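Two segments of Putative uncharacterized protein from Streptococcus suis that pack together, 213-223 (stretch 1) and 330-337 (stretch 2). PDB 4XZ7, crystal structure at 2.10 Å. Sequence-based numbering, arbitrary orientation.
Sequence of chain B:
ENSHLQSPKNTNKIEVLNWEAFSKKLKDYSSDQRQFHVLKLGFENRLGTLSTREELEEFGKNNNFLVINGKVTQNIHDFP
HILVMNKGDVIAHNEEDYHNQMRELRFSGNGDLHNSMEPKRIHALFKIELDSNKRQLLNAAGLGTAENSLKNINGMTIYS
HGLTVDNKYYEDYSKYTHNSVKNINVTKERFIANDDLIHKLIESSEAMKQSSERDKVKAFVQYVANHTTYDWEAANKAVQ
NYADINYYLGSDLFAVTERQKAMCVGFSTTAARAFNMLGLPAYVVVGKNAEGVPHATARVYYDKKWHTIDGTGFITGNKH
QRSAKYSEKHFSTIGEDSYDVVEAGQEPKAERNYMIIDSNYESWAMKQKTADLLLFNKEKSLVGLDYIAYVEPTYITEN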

ATOM      1  N   GLU B 213      31.987 -25.891  14.527  1.00 48.82           N
ATOM      2  CA  GLU B 213      30.740 -25.157  14.406  1.00 52.69           C
ATOM      3  C   GLU B 213      31.021 -23.655  14.312  1.00 50.47           C
ATOM      4  O   GLU B 213      30.413 -22.933  13.503  1.00 52.16           O
ATOM      5  N   ARG B 214      31.960 -23.202  15.138  1.00 38.44           N
ATOM      6  CA  ARG B 214      32.348 -21.799  15.163  1.00 47.85           C
ATOM      7  C   ARG B 214      32.761 -21.303  13.780  1.00 44.22           C
ATOM      8  O   ARG B 214      32.380 -20.208  13.358  1.00 40.25           O
ATOM      9  N   ASP B 215      33.531 -22.116  13.067  1.00 41.65           N
ATOM     10  CA  ASP B 215      34.004 -21.700  11.756  1.00 43.97           C
ATOM     11  C   ASP B 215      32.886 -21.760  10.725  1.00 41.45           C
ATOM     12  O   ASP B 215      32.912 -21.023   9.738  1.00 46.21           O
ATOM     13  N   LYS B 216      31.901 -22.623  10.955  1.00 37.02           N
ATOM     14  CA  LYS B 216      30.715 -22.647  10.099  1.00 37.12           C
ATOM     15  C   LYS B 216      30.008 -21.311  10.203  1.00 36.51           C
ATOM     16  O   LYS B 216      29.741 -20.658   9.182  1.00 36.15           O
ATOM     17  N   VAL B 217      29.729 -20.897  11.443  1.00 36.96           N
ATOM     18  CA  VAL B 217      29.109 -19.589  11.694  1.00 36.44           C
ATOM     19  C   VAL B 217      29.896 -18.460  11.030  1.00 38.37           C
ATOM     20  O   VAL B 217      29.338 -17.653  10.263  1.00 31.43           O
ATOM     21  N   LYS B 218      31.195 -18.421  11.325  1.00 34.70           N
ATOM     22  CA  LYS B 218      32.089 -17.390  10.806  1.00 40.33           C
ATOM     23  C   LYS B 218      31.959 -17.308   9.283  1.00 32.69           C
ATOM     24  O   LYS B 218      31.693 -16.239   8.714  1.00 31.69           O
ATOM     25  N   ALA B 219      32.094 -18.460   8.639  1.00 35.34           N
ATOM     26  CA  ALA B 219      32.033 -18.548   7.186  1.00 35.97           C
ATOM     27  C   ALA B 219      30.704 -18.042   6.616  1.00 32.02           C
ATOM     28  O   ALA B 219      30.688 -17.245   5.666  1.00 35.01           O
ATOM     29  N   PHE B 220      29.586 -18.502   7.178  1.00 31.70           N
ATOM     30  CA  PHE B 220      28.293 -18.076   6.629  1.00 30.53           C
ATOM     31  C   PHE B 220      28.050 -16.563   6.812  1.00 29.35           C
ATOM     32  O   PHE B 220      27.674 -15.853   5.870  1.00 30.16           O
ATOM     33  N   VAL B 221      28.263 -16.099   8.037  1.00 35.39           N
ATOM     34  CA  VAL B 221      28.092 -14.704   8.409  1.00 31.11           C
ATOM     35  C   VAL B 221      28.910 -13.792   7.498  1.00 31.49           C
ATOM     36  O   VAL B 221      28.389 -12.811   6.950  1.00 27.20           O
ATOM     37  N   GLN B 222      30.183 -14.140   7.314  1.00 33.70           N
ATOM     38  CA  GLN B 222      31.070 -13.324   6.494  1.00 33.31           C
ATOM     39  C   GLN B 222      30.637 -13.342   5.035  1.00 30.47           C
ATOM     40  O   GLN B 222      30.643 -12.304   4.358  1.00 32.10           O
ATOM     41  N   TYR B 223      30.245 -14.513   4.542  1.00 32.48           N
ATOM     42  CA  TYR B 223      29.776 -14.575   3.156  1.00 35.22           C
ATOM     43  C   TYR B 223      28.561 -13.680   2.888  1.00 27.41           C
ATOM     44  O   TYR B 223      28.528 -12.893   1.917  1.00 36.31           O
ATOM     45  N   HIS B 330      40.679 -13.391  23.464  1.00 49.95           N
ATOM     46  CA  HIS B 330      39.619 -14.308  23.056  1.00 50.17           C
ATOM     47  C   HIS B 330      39.174 -13.869  21.678  1.00 49.57           C
ATOM     48  O   HIS B 330      38.134 -13.223  21.512  1.00 55.29           O
ATOM     49  N   PHE B 331      39.986 -14.222  20.689  1.00 52.43           N
ATOM     50  CA  PHE B 331      39.907 -13.606  19.375  1.00 50.11           C
ATOM     51  C   PHE B 331      38.694 -14.066  18.592  1.00 45.97           C
ATOM     52  O   PHE B 331      38.429 -15.265  18.479  1.00 44.17           O
ATOM     53  N   SER B 332      37.958 -13.094  18.063  1.00 37.43           N
ATOM     54  CA  SER B 332      36.855 -13.360  17.154  1.00 36.74           C
ATOM     55  C   SER B 332      36.912 -12.353  16.015  1.00 43.95           C
ATOM     56  O   SER B 332      37.272 -11.196  16.227  1.00 43.43           O
ATOM     57  N   THR B 333      36.571 -12.796  14.809  1.00 48.00           N
ATOM     58  CA  THR B 333      36.511 -11.901  13.665  1.00 45.86           C
ATOM     59  C   THR B 333      35.071 -11.681  13.222  1.00 41.62           C
ATOM     60  O   THR B 333      34.835 -11.142  12.142  1.00 44.52           O
ATOM     61  N   ILE B 334      34.114 -12.110  14.044  1.00 37.37           N
ATOM     62  CA  ILE B 334      32.702 -11.775  13.806  1.00 41.84           C
ATOM     63  C   ILE B 334      32.018 -11.269  15.084  1.00 44.10           C
ATOM     64  O   ILE B 334      30.784 -11.315  15.211  1.00 43.31           O
ATOM     65  N   GLY B 335      32.824 -10.777  16.021  1.00 43.90           N
ATOM     66  CA  GLY B 335      32.312 -10.111  17.210  1.00 43.92           C
ATOM     67  C   GLY B 335      31.487 -10.975  18.154  1.00 41.47           C
ATOM     68  O   GLY B 335      30.653 -10.454  18.892  1.00 41.34           O
ATOM     69  N   GLU B 336      31.725 -12.285  18.124  1.00 39.51           N
ATOM     70  CA  GLU B 336      31.051 -13.244  18.998  1.00 40.00           C
ATOM     71  C   GLU B 336      30.910 -12.731  20.434  1.00 44.13           C
ATOM     72  O   GLU B 336      31.902 -12.349  21.070  1.00 40.67           O
ATOM     73  N   ASP B 337      29.665 -12.687  20.907  1.00 31.72           N
ATOM     74  CA  ASP B 337      29.338 -12.397  22.302  1.00 31.99           C
ATOM     75  C   ASP B 337      29.811 -11.048  22.789  1.00 39.36           C
ATOM     76  O   ASP B 337      30.305 -10.932  23.910  1.00 32.49           O
TER

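A small contact between a helix and an irregular loop, burying about 390 Å² in total, is held here by one well-anchored arginine at one end and a single isoleucine farther along, illustrating how a helix can fasten a segment more than a hundred residues away that has no regular structure of its own.

The CA-to-CB bond of Arg 214 runs sideways to the loop, yet its extended chain (chi1, chi2 and chi3 all t) carries the guanidinium to the loop. There two acceptors lie at the edge of the group, near its plane, where N-H bonds point: NE donates to Glu 336 OE1 at 3.0 Å, a hydrogen bond within a salt bridge, and NH2 donates to the backbone oxygen, O, of Phe 331 at 2.6 Å. Glu 336 meets it with its CA-to-CB bond directed toward the helix and chi1 and chi2 both t. A water reinforces the second bond, accepting from Arg 214 NH1 at 3.3 Å and donating to Phe 331 O at 2.9 Å.

The loop is braced from within by Ser 332 (chi1 t), whose OG accepts from Ile 334 N and from Glu 336 N, each at 3.1 Å, tying together the backbone that presents both residues to the helix.

Ile 334, chi1 p and chi2 m, points toward the helix and is the loop residue most covered by it. Its CG2 lies 3.8 Å from CG of Lys 218 and 4.2 Å from CG1 of Val 221, whose chi1 is t. Lys 218 lies along the loop, with CD and NZ each 3.6 Å from OG1 of Thr 333 (chi1 p). Beyond it, Gln 222 (t, then p) reaches Thr 333 through a second water, which accepts from Gln 222 NE2 at a short 2.4 Å and lies 3.0 Å from Thr 333 OG1.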

ATOM      1  CB  GLU B 213      29.834 -25.468  15.599  1.00 52.75           C
ATOM      2  CG  GLU B 213      29.414 -26.926  15.692  1.00 55.13           C
ATOM      3  CD  GLU B 213      28.668 -27.232  16.979  1.00 65.19           C
ATOM      4  OE1 GLU B 213      28.991 -26.621  18.023  1.00 67.71           O
ATOM      5  OE2 GLU B 213      27.757 -28.083  16.942  1.00 73.42           O
ATOM      6  CB  ARG B 214      33.485 -21.584  16.157  1.00 45.26           C
ATOM      7  CG  ARG B 214      33.717 -20.132  16.523  1.00 44.27           C
ATOM      8  CD  ARG B 214      34.666 -20.043  17.704  1.00 49.71           C
ATOM      9  NE  ARG B 214      35.001 -18.659  18.018  1.00 59.11           N
ATOM     10  CZ  ARG B 214      36.189 -18.098  17.790  1.00 62.03           C
ATOM     11  NH1 ARG B 214      37.182 -18.810  17.256  1.00 62.84           N
ATOM     12  NH2 ARG B 214      36.388 -16.822  18.110  1.00 52.18           N
ATOM     13  CB  ASP B 215      35.195 -22.546  11.317  1.00 47.79           C
ATOM     14  CG  ASP B 215      36.495 -22.110  11.990  1.00 53.87           C
ATOM     15  OD1 ASP B 215      36.623 -20.908  12.308  1.00 50.77           O
ATOM     16  OD2 ASP B 215      37.385 -22.961  12.203  1.00 63.83           O
ATOM     17  CB  LYS B 216      29.776 -23.792  10.482  1.00 39.06           C
ATOM     18  CG  LYS B 216      30.447 -25.170  10.446  1.00 44.43           C
ATOM     19  CD  LYS B 216      29.437 -26.314  10.538  1.00 41.00           C
ATOM     20  CE  LYS B 216      30.129 -27.639  10.824  1.00 49.98           C
ATOM     21  NZ  LYS B 216      29.131 -28.739  10.977  1.00 56.57           N
ATOM     22  CB  VAL B 217      28.994 -19.285  13.208  1.00 36.22           C
ATOM     23  CG1 VAL B 217      28.495 -17.868  13.419  1.00 37.16           C
ATOM     24  CG2 VAL B 217      28.061 -20.266  13.892  1.00 35.07           C
ATOM     25  CB  LYS B 218      33.541 -17.692  11.224  1.00 34.38           C
ATOM     26  CG  LYS B 218      34.526 -16.548  11.088  1.00 51.12           C
ATOM     27  CD  LYS B 218      35.980 -17.048  11.238  1.00 58.74           C
ATOM     28  CE  LYS B 218      36.238 -17.741  12.580  1.00 64.83           C
ATOM     29  NZ  LYS B 218      36.402 -16.782  13.717  1.00 72.98           N
ATOM     30  CB  ALA B 219      32.272 -19.981   6.751  1.00 34.57           C
ATOM     31  CB  PHE B 220      27.140 -18.858   7.251  1.00 30.52           C
ATOM     32  CG  PHE B 220      25.814 -18.510   6.651  1.00 35.74           C
ATOM     33  CD1 PHE B 220      25.452 -19.016   5.414  1.00 29.47           C
ATOM     34  CD2 PHE B 220      24.951 -17.639   7.297  1.00 31.52           C
ATOM     35  CE1 PHE B 220      24.238 -18.680   4.847  1.00 33.22           C
ATOM     36  CE2 PHE B 220      23.746 -17.293   6.738  1.00 27.55           C
ATOM     37  CZ  PHE B 220      23.385 -17.804   5.513  1.00 31.44           C
ATOM     38  CB  VAL B 221      28.505 -14.482   9.878  1.00 37.26           C
ATOM     39  CG1 VAL B 221      28.648 -13.002  10.186  1.00 47.83           C
ATOM     40  CG2 VAL B 221      27.498 -15.116  10.798  1.00 37.56           C
ATOM     41  CB  GLN B 222      32.522 -13.795   6.620  1.00 35.42           C
ATOM     42  CG  GLN B 222      33.536 -12.734   6.196  1.00 47.70           C
ATOM     43  CD  GLN B 222      33.534 -11.498   7.109  1.00 53.61           C
ATOM     44  OE1 GLN B 222      33.009 -10.439   6.742  1.00 54.30           O
ATOM     45  NE2 GLN B 222      34.139 -11.627   8.291  1.00 53.33           N
ATOM     46  CB  TYR B 223      29.415 -16.002   2.765  1.00 35.71           C
ATOM     47  CG  TYR B 223      28.981 -16.081   1.318  1.00 31.32           C
ATOM     48  CD1 TYR B 223      27.641 -15.989   0.961  1.00 28.26           C
ATOM     49  CD2 TYR B 223      29.922 -16.220   0.311  1.00 35.65           C
ATOM     50  CE1 TYR B 223      27.252 -16.035  -0.351  1.00 38.89           C
ATOM     51  CE2 TYR B 223      29.544 -16.284  -1.000  1.00 38.88           C
ATOM     52  CZ  TYR B 223      28.210 -16.188  -1.327  1.00 41.01           C
ATOM     53  OH  TYR B 223      27.840 -16.248  -2.642  1.00 49.30           O
ATOM     54  CB  HIS B 330      38.458 -14.313  24.057  1.00 47.61           C
ATOM     55  CG  HIS B 330      38.804 -14.945  25.368  1.00 47.97           C
ATOM     56  ND1 HIS B 330      38.678 -16.298  25.597  1.00 52.01           N
ATOM     57  CD2 HIS B 330      39.297 -14.416  26.514  1.00 49.66           C
ATOM     58  CE1 HIS B 330      39.071 -16.576  26.828  1.00 51.19           C
ATOM     59  NE2 HIS B 330      39.451 -15.451  27.407  1.00 51.64           N
ATOM     60  CB  PHE B 331      41.180 -13.890  18.574  1.00 49.71           C
ATOM     61  CG  PHE B 331      41.251 -13.150  17.267  1.00 47.93           C
ATOM     62  CD1 PHE B 331      41.123 -11.769  17.232  1.00 53.89           C
ATOM     63  CD2 PHE B 331      41.463 -13.827  16.075  1.00 44.56           C
ATOM     64  CE1 PHE B 331      41.190 -11.079  16.025  1.00 51.65           C
ATOM     65  CE2 PHE B 331      41.538 -13.141  14.869  1.00 41.25           C
ATOM     66  CZ  PHE B 331      41.403 -11.766  14.847  1.00 41.53           C
ATOM     67  CB  SER B 332      35.499 -13.282  17.872  1.00 36.41           C
ATOM     68  OG  SER B 332      34.422 -13.271  16.938  1.00 33.54           O
ATOM     69  CB  THR B 333      37.322 -12.432  12.461  1.00 48.55           C
ATOM     70  OG1 THR B 333      36.746 -13.655  11.978  1.00 50.34           O
ATOM     71  CG2 THR B 333      38.794 -12.656  12.832  1.00 37.65           C
ATOM     72  CB  ILE B 334      31.877 -12.972  13.229  1.00 44.92           C
ATOM     73  CG1 ILE B 334      31.723 -14.101  14.252  1.00 40.57           C
ATOM     74  CG2 ILE B 334      32.474 -13.472  11.913  1.00 43.32           C
ATOM     75  CD1 ILE B 334      32.911 -14.993  14.346  1.00 43.95           C
ATOM     76  CB  GLU B 336      31.813 -14.579  18.977  1.00 36.69           C
ATOM     77  CG  GLU B 336      31.471 -15.553  20.100  1.00 43.68           C
ATOM     78  CD  GLU B 336      32.199 -16.899  19.969  1.00 50.18           C
ATOM     79  OE1 GLU B 336      32.433 -17.370  18.830  1.00 51.12           O
ATOM     80  OE2 GLU B 336      32.531 -17.493  21.011  1.00 52.06           O
ATOM     81  CB  ASP B 337      29.922 -13.472  23.215  1.00 35.23           C
ATOM     82  CG  ASP B 337      29.216 -14.782  23.066  1.00 36.26           C
ATOM     83  OD1 ASP B 337      28.004 -14.744  22.781  1.00 34.58           O
ATOM     84  OD2 ASP B 337      29.857 -15.838  23.231  1.00 40.23           O
TER
HETATM   85  O   HOH W   1      40.096 -17.586  18.079  1.00 44.01           O
HETATM   86  O   HOH W   2      35.476 -13.365   9.309  1.00 41.73           O